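Local coordinates for Alpha/beta hydrolase fold-3 domain-containing protein (Enterococcus faecalis, PDB 2QRU) that is of unknown function but has an alpha/beta hydrolase fold and probably acts as a hydrolase, at residues His4-Gln9 / Thr16-Pro21; Gly37-Thr42 / Pro186-Leu191; Ala217-Glu222 / Ala243-Glu248. All coordinates share one frame; numbering follows the deposited sequence.

Interaction 1: residues His4-Gln9 / Thr16-Pro21; sequences HLKNNQ and TVTIYP
N7 and I19 bond to each other twice through their backbones: I19 N reaches N7 O at 2.7 Å, nearly straight at 169°, while the return bond from N7 N to I19 O is longer, 3.1 Å. Q9 and V17 form the next hydrogen-bonded pair of this antiparallel hairpin. Between them, N8 and T18 are a non-hydrogen-bonded pair, and here the side chains add a link: T18 OG1 donates to N8 OD1 at 2.7 Å, coming from above the plane of that carbonyl. T18 can do this because OG1 lies anti to its carbonyl carbon (chi1 -61°), while the other branch, CG2, meets K6 CE at 3.6 Å. Threonine thus serves both a polar and an apolar neighbour from one CB. The amide of N7 is turned back along its own segment, ND2 giving a hydrogen bond to L5 O at 2.9 Å.

On the face shared by N7 and Q9, the tip of I19 crosses the Q9 side chain, CD1 lying 3.3 Å from OE1. The extended aliphatic chain of K6 runs beside Y20, with K6 CE 3.3 Å from Y20 CE2. P21, which has no N-H to offer a strand partner, packs its ring on H4 and on L5 O.

Strand 7-10 is an outermost strand of the sheet; strand 16-20 lies between it and strand 59-64, antiparallel to both, and V17, I19 and Q9 pack against helix 74-93.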
loop_
_atom_site.group_PDB
_atom_site.type_symbol
_atom_site.label_atom_id
_atom_site.label_comp_id
_atom_site.label_asym_id
_atom_site.label_seq_id
_atom_site.Cartn_x
_atom_site.Cartn_y
_atom_site.Cartn_z
ATOM N N HIS A 4 21.163 4.519 15.122
ATOM C CA HIS A 4 20.524 4.681 13.810
ATOM C C HIS A 4 20.908 3.523 12.896
ATOM O O HIS A 4 21.709 3.688 11.955
ATOM C CB HIS A 4 20.919 6.012 13.152
ATOM C CG HIS A 4 20.529 7.228 13.937
ATOM N ND1 HIS A 4 21.205 8.428 13.822
ATOM C CD2 HIS A 4 19.547 7.433 14.848
ATOM C CE1 HIS A 4 20.648 9.321 14.624
ATOM N NE2 HIS A 4 19.639 8.744 15.253
ATOM N N LEU A 5 20.380 2.345 13.212
ATOM C CA LEU A 5 20.531 1.182 12.361
ATOM C C LEU A 5 19.144 0.647 12.029
ATOM O O LEU A 5 18.231 0.720 12.854
ATOM C CB LEU A 5 21.339 0.082 13.056
ATOM C CG LEU A 5 22.816 0.310 13.364
ATOM C CD1 LEU A 5 23.343 -0.936 14.046
ATOM C CD2 LEU A 5 23.610 0.633 12.099
ATOM N N LYS A 6 19.011 0.116 10.817
ATOM C CA LYS A 6 17.792 -0.576 10.380
ATOM C C LYS A 6 17.500 -1.655 11.425
ATOM O O LYS A 6 18.410 -2.385 11.861
ATOM C CB LYS A 6 18.024 -1.212 9.010
ATOM C CG LYS A 6 16.863 -2.096 8.505
ATOM C CD LYS A 6 17.270 -2.815 7.246
ATOM C CE LYS A 6 16.068 -3.479 6.599
ATOM N NZ LYS A 6 16.481 -4.668 5.829
ATOM N N ASN A 7 16.253 -1.730 11.866
ATOM C CA ASN A 7 15.889 -2.673 12.919
ATOM C C ASN A 7 14.397 -2.930 12.914
ATOM O O ASN A 7 13.620 -2.070 12.484
ATOM C CB ASN A 7 16.337 -2.159 14.297
ATOM C CG ASN A 7 15.515 -0.964 14.781
ATOM O OD1 ASN A 7 14.630 -1.120 15.634
ATOM N ND2 ASN A 7 15.775 0.221 14.222
ATOM N N ASN A 8 14.019 -4.112 13.397
ATOM C CA ASN A 8 12.612 -4.505 13.470
ATOM C C ASN A 8 12.134 -4.377 14.904
ATOM O O ASN A 8 12.873 -4.696 15.860
ATOM C CB ASN A 8 12.458 -5.961 13.042
ATOM C CG ASN A 8 12.304 -6.130 11.550
ATOM O OD1 ASN A 8 12.740 -5.287 10.752
ATOM N ND2 ASN A 8 11.665 -7.235 11.154
ATOM N N GLN A 9 10.882 -3.962 15.051
ATOM C CA GLN A 9 10.234 -3.863 16.350
ATOM C C GLN A 9 8.856 -4.529 16.242
ATOM O O GLN A 9 8.196 -4.426 15.213
ATOM C CB GLN A 9 10.040 -2.389 16.651
ATOM C CG GLN A 9 10.197 -1.972 18.076
ATOM C CD GLN A 9 10.756 -0.562 18.170
ATOM O OE1 GLN A 9 11.868 -0.283 17.709
ATOM N NE2 GLN A 9 9.970 0.343 18.750
ATOM N N THR A 16 4.683 -6.253 13.216
ATOM C CA THR A 16 6.053 -5.779 13.281
ATOM C C THR A 16 6.251 -4.671 12.256
ATOM O O THR A 16 5.515 -4.573 11.266
ATOM C CB THR A 16 7.085 -6.893 13.061
ATOM O OG1 THR A 16 7.071 -7.297 11.692
ATOM C CG2 THR A 16 6.810 -8.101 13.953
ATOM N N VAL A 17 7.263 -3.850 12.521
ATOM C CA VAL A 17 7.640 -2.730 11.662
ATOM C C VAL A 17 9.153 -2.820 11.455
ATOM O O VAL A 17 9.887 -3.152 12.399
ATOM C CB VAL A 17 7.218 -1.391 12.299
ATOM C CG1 VAL A 17 7.821 -1.215 13.703
ATOM C CG2 VAL A 17 7.554 -0.186 11.361
ATOM N N THR A 18 9.601 -2.600 10.219
ATOM C CA THR A 18 11.031 -2.447 9.919
ATOM C C THR A 18 11.308 -0.944 9.861
ATOM O O THR A 18 10.656 -0.215 9.090
ATOM C CB THR A 18 11.430 -3.129 8.585
ATOM O OG1 THR A 18 11.175 -4.544 8.654
ATOM C CG2 THR A 18 12.927 -2.932 8.296
ATOM N N ILE A 19 12.223 -0.499 10.723
ATOM C CA ILE A 19 12.563 0.932 10.865
ATOM C C ILE A 19 13.873 1.228 10.129
ATOM O O ILE A 19 14.878 0.535 10.330
ATOM C CB ILE A 19 12.711 1.290 12.370
ATOM C CG1 ILE A 19 11.429 0.961 13.122
ATOM C CG2 ILE A 19 13.083 2.759 12.570
ATOM C CD1 ILE A 19 11.593 0.804 14.600
ATOM N N TYR A 20 13.863 2.247 9.271
ATOM C CA TYR A 20 15.078 2.701 8.604
ATOM C C TYR A 20 15.307 4.154 9.033
ATOM O O TYR A 20 14.717 5.064 8.471
ATOM C CB TYR A 20 14.893 2.667 7.084
ATOM C CG TYR A 20 14.548 1.339 6.432
ATOM C CD1 TYR A 20 13.225 0.877 6.380
ATOM C CD2 TYR A 20 15.537 0.599 5.779
ATOM C CE1 TYR A 20 12.915 -0.310 5.733
ATOM C CE2 TYR A 20 15.247 -0.580 5.136
ATOM C CZ TYR A 20 13.922 -1.027 5.109
ATOM O OH TYR A 20 13.610 -2.201 4.475
ATOM N N PRO A 21 16.132 4.380 10.072
ATOM C CA PRO A 21 16.349 5.737 10.587
ATOM C C PRO A 21 17.097 6.682 9.625
ATOM O O PRO A 21 17.889 6.246 8.781
ATOM C CB PRO A 21 17.204 5.514 11.851
ATOM C CG PRO A 21 17.128 4.045 12.145
ATOM C CD PRO A 21 16.867 3.360 10.843
#

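Interaction 2: residues Gly37-Thr42 / Pro186-Leu191; sequences GMIYGT and PHFYGL. With PO4 (phosphate ion), chain B; EDO (1,2-ethanediol), chain G.
The phenol of Y189 reaches across from 186-191 and ends on the backbone of G37: Y189 OH donates to G37 O at a short 2.5 Å. The carbonyl oxygen lies in the plane of the ring, at its edge, whereas the hydroxyl is tilted 32° from the carbonyl's own plane. Tyrosine suits the place, since it combines a long flat arm with a polar tip that satisfies a buried carbonyl.

Two apolar side chains of the loop flank this arm. M38, present as selenomethionine, crosses it at about a right angle; the chain bends at chi3 (-73°), and its CE comes to 3.9 Å from Y189 CZ. I39 reaches between the two aromatic residues, its CD1 4.0 Å from Y189 CE1 and 4.2 Å from F188 CB, near the plane of the F188 ring at its edge.

G37 has positive phi (66°), which favours glycine. G37 N gives a hydrogen bond to O4 of a bound phosphate at 2.7 Å, an ion probably from the crystallisation liquor. G37 is thus tied on both sides, its N-H to the phosphate and its carbonyl to Y189. G36 N and A105 N bond to the same ion; with G37 N they are placed as in the oxyanion hole of this family, and H249 NE2 also bonds to the phosphate. Beyond Y189, G190 is the first residue after the helix, in a Schellman motif, again with positive phi.

The loop follows strand 28-33; M38 packs on helix 105-119 and, with Y189, on I74 of helix 74-93, while I39 and F188 both lean on helix 173-181.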
loop_
_atom_site.group_PDB
_atom_site.type_symbol
_atom_site.label_atom_id
_atom_site.label_comp_id
_atom_site.label_asym_id
_atom_site.label_seq_id
_atom_site.Cartn_x
_atom_site.Cartn_y
_atom_site.Cartn_z
ATOM N N GLY A 37 -1.789 -7.357 -3.203
ATOM C CA GLY A 37 -3.235 -7.633 -3.317
ATOM C C GLY A 37 -3.995 -7.929 -2.027
ATOM O O GLY A 37 -5.120 -8.427 -2.085
HETATM N N MSE A 38 -3.390 -7.612 -0.880
HETATM C CA MSE A 38 -3.911 -7.980 0.455
HETATM C C MSE A 38 -4.019 -9.474 0.661
HETATM O O MSE A 38 -4.733 -9.922 1.560
HETATM C CB MSE A 38 -5.249 -7.278 0.766
HETATM C CG MSE A 38 -5.039 -5.766 0.881
HETATM SE SE MSE A 38 -6.774 -4.803 0.959
HETATM C CE MSE A 38 -7.306 -5.038 -0.921
ATOM N N ILE A 39 -3.325 -10.236 -0.193
ATOM C CA ILE A 39 -3.247 -11.697 -0.057
ATOM C C ILE A 39 -1.809 -12.212 0.151
ATOM O O ILE A 39 -1.596 -13.229 0.843
ATOM C CB ILE A 39 -3.847 -12.444 -1.287
ATOM C CG1 ILE A 39 -5.276 -11.962 -1.632
ATOM C CG2 ILE A 39 -3.731 -13.969 -1.114
ATOM C CD1 ILE A 39 -6.334 -12.595 -0.921
ATOM N N TYR A 40 -0.820 -11.564 -0.475
ATOM C CA TYR A 40 0.569 -11.971 -0.290
ATOM C C TYR A 40 1.486 -10.773 -0.017
ATOM O O TYR A 40 1.029 -9.641 0.037
ATOM C CB TYR A 40 1.063 -12.816 -1.484
ATOM C CG TYR A 40 1.455 -12.054 -2.744
ATOM C CD1 TYR A 40 0.491 -11.594 -3.655
ATOM C CD2 TYR A 40 2.805 -11.817 -3.038
ATOM C CE1 TYR A 40 0.867 -10.888 -4.818
ATOM C CE2 TYR A 40 3.194 -11.116 -4.189
ATOM C CZ TYR A 40 2.233 -10.675 -5.082
ATOM O OH TYR A 40 2.653 -9.988 -6.212
ATOM N N GLY A 41 2.768 -11.056 0.203
ATOM C CA GLY A 41 3.779 -9.997 0.207
ATOM C C GLY A 41 4.262 -9.603 1.583
ATOM O O GLY A 41 3.866 -10.200 2.599
ATOM N N THR A 42 5.104 -8.567 1.612
ATOM C CA THR A 42 5.918 -8.294 2.764
ATOM C C THR A 42 6.383 -6.846 2.777
ATOM O O THR A 42 6.666 -6.279 1.722
ATOM C CB THR A 42 7.151 -9.251 2.751
ATOM O OG1 THR A 42 8.044 -8.913 3.811
ATOM C CG2 THR A 42 7.905 -9.154 1.419
ATOM N N PRO A 186 -13.260 -11.711 -4.444
ATOM C CA PRO A 186 -14.195 -11.101 -3.498
ATOM C C PRO A 186 -14.489 -11.993 -2.297
ATOM O O PRO A 186 -14.548 -11.499 -1.174
ATOM C CB PRO A 186 -15.452 -10.862 -4.353
ATOM C CG PRO A 186 -14.887 -10.681 -5.738
ATOM C CD PRO A 186 -13.835 -11.755 -5.803
ATOM N N HIS A 187 -14.645 -13.294 -2.528
ATOM C CA HIS A 187 -14.940 -14.224 -1.441
ATOM C C HIS A 187 -13.760 -14.251 -0.462
ATOM O O HIS A 187 -13.959 -14.218 0.759
ATOM C CB HIS A 187 -15.246 -15.627 -1.969
ATOM C CG HIS A 187 -15.596 -16.603 -0.891
ATOM N ND1 HIS A 187 -16.828 -16.612 -0.271
ATOM C CD2 HIS A 187 -14.868 -17.577 -0.295
ATOM C CE1 HIS A 187 -16.848 -17.565 0.649
ATOM N NE2 HIS A 187 -15.670 -18.162 0.655
ATOM N N PHE A 188 -12.546 -14.292 -1.004
ATOM C CA PHE A 188 -11.336 -14.289 -0.171
ATOM C C PHE A 188 -11.294 -13.026 0.684
ATOM O O PHE A 188 -10.906 -13.067 1.846
ATOM C CB PHE A 188 -10.067 -14.406 -1.026
ATOM C CG PHE A 188 -9.687 -15.829 -1.365
ATOM C CD1 PHE A 188 -10.616 -16.871 -1.261
ATOM C CD2 PHE A 188 -8.404 -16.121 -1.815
ATOM C CE1 PHE A 188 -10.262 -18.186 -1.580
ATOM C CE2 PHE A 188 -8.046 -17.438 -2.143
ATOM C CZ PHE A 188 -8.967 -18.459 -2.026
ATOM N N TYR A 189 -11.690 -11.901 0.092
ATOM C CA TYR A 189 -11.696 -10.607 0.789
ATOM C C TYR A 189 -12.853 -10.430 1.793
ATOM O O TYR A 189 -12.822 -9.528 2.629
ATOM C CB TYR A 189 -11.825 -9.493 -0.242
ATOM C CG TYR A 189 -10.591 -9.156 -1.048
ATOM C CD1 TYR A 189 -9.291 -9.489 -0.605
ATOM C CD2 TYR A 189 -10.730 -8.381 -2.222
ATOM C CE1 TYR A 189 -8.159 -9.107 -1.352
ATOM C CE2 TYR A 189 -9.632 -8.012 -2.966
ATOM C CZ TYR A 189 -8.344 -8.382 -2.523
ATOM O OH TYR A 189 -7.281 -7.983 -3.262
ATOM N N GLY A 190 -13.875 -11.279 1.709
ATOM C CA GLY A 190 -15.082 -11.098 2.545
ATOM C C GLY A 190 -16.023 -9.995 2.081
ATOM O O GLY A 190 -16.847 -9.479 2.871
ATOM N N LEU A 191 -15.985 -9.673 0.791
ATOM C CA LEU A 191 -16.880 -8.620 0.246
ATOM C C LEU A 191 -18.334 -9.120 0.131
ATOM O O LEU A 191 -18.551 -10.296 -0.134
ATOM C CB LEU A 191 -16.413 -8.155 -1.122
ATOM C CG LEU A 191 -14.985 -7.591 -1.123
ATOM C CD1 LEU A 191 -14.562 -7.106 -2.504
ATOM C CD2 LEU A 191 -14.906 -6.450 -0.133
HETATM P P PO4 B . -0.453 -5.803 -5.938
HETATM O O1 PO4 B . -1.500 -5.349 -6.944
HETATM O O2 PO4 B . -0.366 -7.323 -6.008
HETATM O O3 PO4 B . 0.939 -5.295 -6.325
HETATM O O4 PO4 B . -0.851 -5.280 -4.568
HETATM C C1 EDO G . 5.766 -7.710 -3.686
HETATM O O1 EDO G . 5.124 -6.570 -4.294
HETATM C C2 EDO G . 4.860 -8.137 -2.518
HETATM O O2 EDO G . 5.264 -7.682 -1.222
#

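Interaction 3: residues Ala217-Glu222 / Ala243-Glu248; sequences ASSSDE and AVYYLE
S218, S219 and S220 meet the 243-248 segment in succession. The hydroxyl of S218 does most: with OG anti to its backbone N (chi1 173°), it donates to L247 O at 2.5 Å and accepts from S220 N at 3.1 Å, the latter an ST turn. Serine is apt here, its short hydroxyl serving as donor and acceptor at once, while S218 CB rests 3.7 Å from V244 CG2.

V244 is gripped at both backbone ends, V244 N bonding to A217 O at 3.1 Å and S219 N to V244 O at 2.9 Å; this is the parallel bridge of S218 with V244, where the strands are only weakly bonded. The S219 side chain meets the Y245 ring, S219 OG lying 3.1 Å from Y245 CD1. S220 sits past the strand end, OG near Y246 CA at 3.4 Å. Small residues fit this type I turn from S218 to D221, which lies close to the opposing backbone.

The turn delivers D221, whose OD2 is hydrogen-bonded to H249 ND1, just beyond the other segment; with S104 they probably make a Ser-His-Asp triad. The contact closes the beta-alpha-beta unit of strand 213-218, helix 227-235 and strand 240-244, at an edge of the sheet, where V244 and L247 pack on helix 258-272.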
loop_
_atom_site.group_PDB
_atom_site.type_symbol
_atom_site.label_atom_id
_atom_site.label_comp_id
_atom_site.label_asym_id
_atom_site.label_seq_id
_atom_site.Cartn_x
_atom_site.Cartn_y
_atom_site.Cartn_z
ATOM N N ALA A 217 1.169 5.943 -11.814
ATOM C CA ALA A 217 0.752 4.626 -12.316
ATOM C C ALA A 217 1.057 4.586 -13.786
ATOM O O ALA A 217 1.208 5.637 -14.429
ATOM C CB ALA A 217 -0.737 4.402 -12.108
ATOM N N SER A 218 1.183 3.363 -14.294
ATOM C CA SER A 218 1.454 3.141 -15.698
ATOM C C SER A 218 0.174 3.090 -16.517
ATOM O O SER A 218 -0.789 2.401 -16.135
ATOM C CB SER A 218 2.192 1.819 -15.863
ATOM O OG SER A 218 2.316 1.529 -17.246
ATOM N N SER A 219 0.185 3.779 -17.656
ATOM C CA SER A 219 -0.929 3.721 -18.627
ATOM C C SER A 219 -1.266 2.304 -19.062
ATOM O O SER A 219 -2.433 1.995 -19.345
ATOM C CB SER A 219 -0.626 4.573 -19.861
ATOM O OG SER A 219 0.522 4.118 -20.588
ATOM N N SER A 220 -0.247 1.449 -19.050
ATOM C CA SER A 220 -0.346 0.053 -19.484
ATOM C C SER A 220 -0.678 -0.929 -18.362
ATOM O O SER A 220 -0.685 -2.141 -18.558
ATOM C CB SER A 220 0.976 -0.334 -20.137
ATOM O OG SER A 220 1.086 0.289 -21.396
ATOM N N ASP A 221 -0.971 -0.390 -17.171
ATOM C CA ASP A 221 -1.367 -1.215 -16.040
ATOM C C ASP A 221 -2.606 -2.066 -16.359
ATOM O O ASP A 221 -3.707 -1.529 -16.561
ATOM C CB ASP A 221 -1.675 -0.308 -14.843
ATOM C CG ASP A 221 -1.673 -1.051 -13.511
ATOM O OD1 ASP A 221 -2.059 -2.263 -13.508
ATOM O OD2 ASP A 221 -1.318 -0.399 -12.482
ATOM N N GLU A 222 -2.421 -3.387 -16.333
ATOM C CA GLU A 222 -3.510 -4.343 -16.588
ATOM C C GLU A 222 -4.163 -4.879 -15.314
ATOM O O GLU A 222 -5.195 -5.568 -15.399
ATOM C CB GLU A 222 -2.951 -5.550 -17.352
ATOM C CG GLU A 222 -2.180 -5.170 -18.592
ATOM C CD GLU A 222 -2.969 -5.398 -19.846
ATOM O OE1 GLU A 222 -4.173 -5.051 -19.855
ATOM O OE2 GLU A 222 -2.388 -5.925 -20.817
ATOM N N ALA A 243 2.133 10.160 -14.804
ATOM C CA ALA A 243 2.012 8.881 -15.496
ATOM C C ALA A 243 3.393 8.337 -15.833
ATOM O O ALA A 243 4.343 9.105 -16.064
ATOM C CB ALA A 243 1.216 9.041 -16.773
ATOM N N VAL A 244 3.510 7.017 -15.889
ATOM C CA VAL A 244 4.582 6.409 -16.676
ATOM C C VAL A 244 3.891 5.613 -17.772
ATOM O O VAL A 244 2.698 5.287 -17.658
ATOM C CB VAL A 244 5.549 5.548 -15.834
ATOM C CG1 VAL A 244 6.165 6.370 -14.690
ATOM C CG2 VAL A 244 4.864 4.333 -15.289
ATOM N N TYR A 245 4.629 5.319 -18.841
ATOM C CA TYR A 245 4.014 4.748 -20.011
ATOM C C TYR A 245 4.634 3.379 -20.309
ATOM O O TYR A 245 5.815 3.144 -20.042
ATOM C CB TYR A 245 4.092 5.751 -21.206
ATOM C CG TYR A 245 3.209 6.979 -20.957
ATOM C CD1 TYR A 245 1.828 6.915 -21.138
ATOM C CD2 TYR A 245 3.744 8.176 -20.490
ATOM C CE1 TYR A 245 0.993 8.020 -20.876
ATOM C CE2 TYR A 245 2.922 9.288 -20.238
ATOM C CZ TYR A 245 1.550 9.195 -20.429
ATOM O OH TYR A 245 0.724 10.282 -20.162
ATOM N N TYR A 246 3.806 2.460 -20.783
ATOM C CA TYR A 246 4.306 1.216 -21.374
ATOM C C TYR A 246 4.944 0.218 -20.391
ATOM O O TYR A 246 5.575 -0.746 -20.819
ATOM C CB TYR A 246 5.217 1.536 -22.590
ATOM C CG TYR A 246 4.428 2.184 -23.717
ATOM C CD1 TYR A 246 3.334 1.514 -24.290
ATOM C CD2 TYR A 246 4.736 3.468 -24.183
ATOM C CE1 TYR A 246 2.573 2.089 -25.321
ATOM C CE2 TYR A 246 3.978 4.067 -25.212
ATOM C CZ TYR A 246 2.895 3.365 -25.773
ATOM O OH TYR A 246 2.132 3.909 -26.790
ATOM N N LEU A 247 4.755 0.427 -19.084
ATOM C CA LEU A 247 5.280 -0.484 -18.068
ATOM C C LEU A 247 4.194 -1.319 -17.428
ATOM O O LEU A 247 3.027 -0.899 -17.388
ATOM C CB LEU A 247 6.009 0.276 -16.953
ATOM C CG LEU A 247 7.303 0.970 -17.328
ATOM C CD1 LEU A 247 7.918 1.651 -16.131
ATOM C CD2 LEU A 247 8.293 -0.031 -17.972
ATOM N N GLU A 248 4.595 -2.477 -16.900
ATOM C CA GLU A 248 3.705 -3.347 -16.127
ATOM C C GLU A 248 3.299 -2.661 -14.830
ATOM O O GLU A 248 4.015 -1.789 -14.321
ATOM C CB GLU A 248 4.403 -4.668 -15.798
ATOM C CG GLU A 248 3.552 -5.714 -15.032
ATOM C CD GLU A 248 4.032 -5.958 -13.567
ATOM O OE1 GLU A 248 5.208 -6.388 -13.394
ATOM O OE2 GLU A 248 3.230 -5.799 -12.614
#

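In the fold
Interactions 1 and 3 involve the two outermost strands of one sheet, 7-10 and 240-244, on opposite sides of the chain's centre, with their centres 32 Å apart. Interaction 2 touches neither: its nearest atoms are about 7 Å from interaction 1 and about 8 Å from interaction 3. The probable active site relates interactions 2 and 3. Residues 37-42 bring a backbone N-H to the bound phosphate, and the turn at 217-222 supplies D221, partner of H249, whose NE2 bonds to the same ion. Interaction 2 borders the anion site and interaction 3 sets the probable acid beside its histidine; the hairpin of interaction 1, its centre 26 Å from that of interaction 2, takes no part.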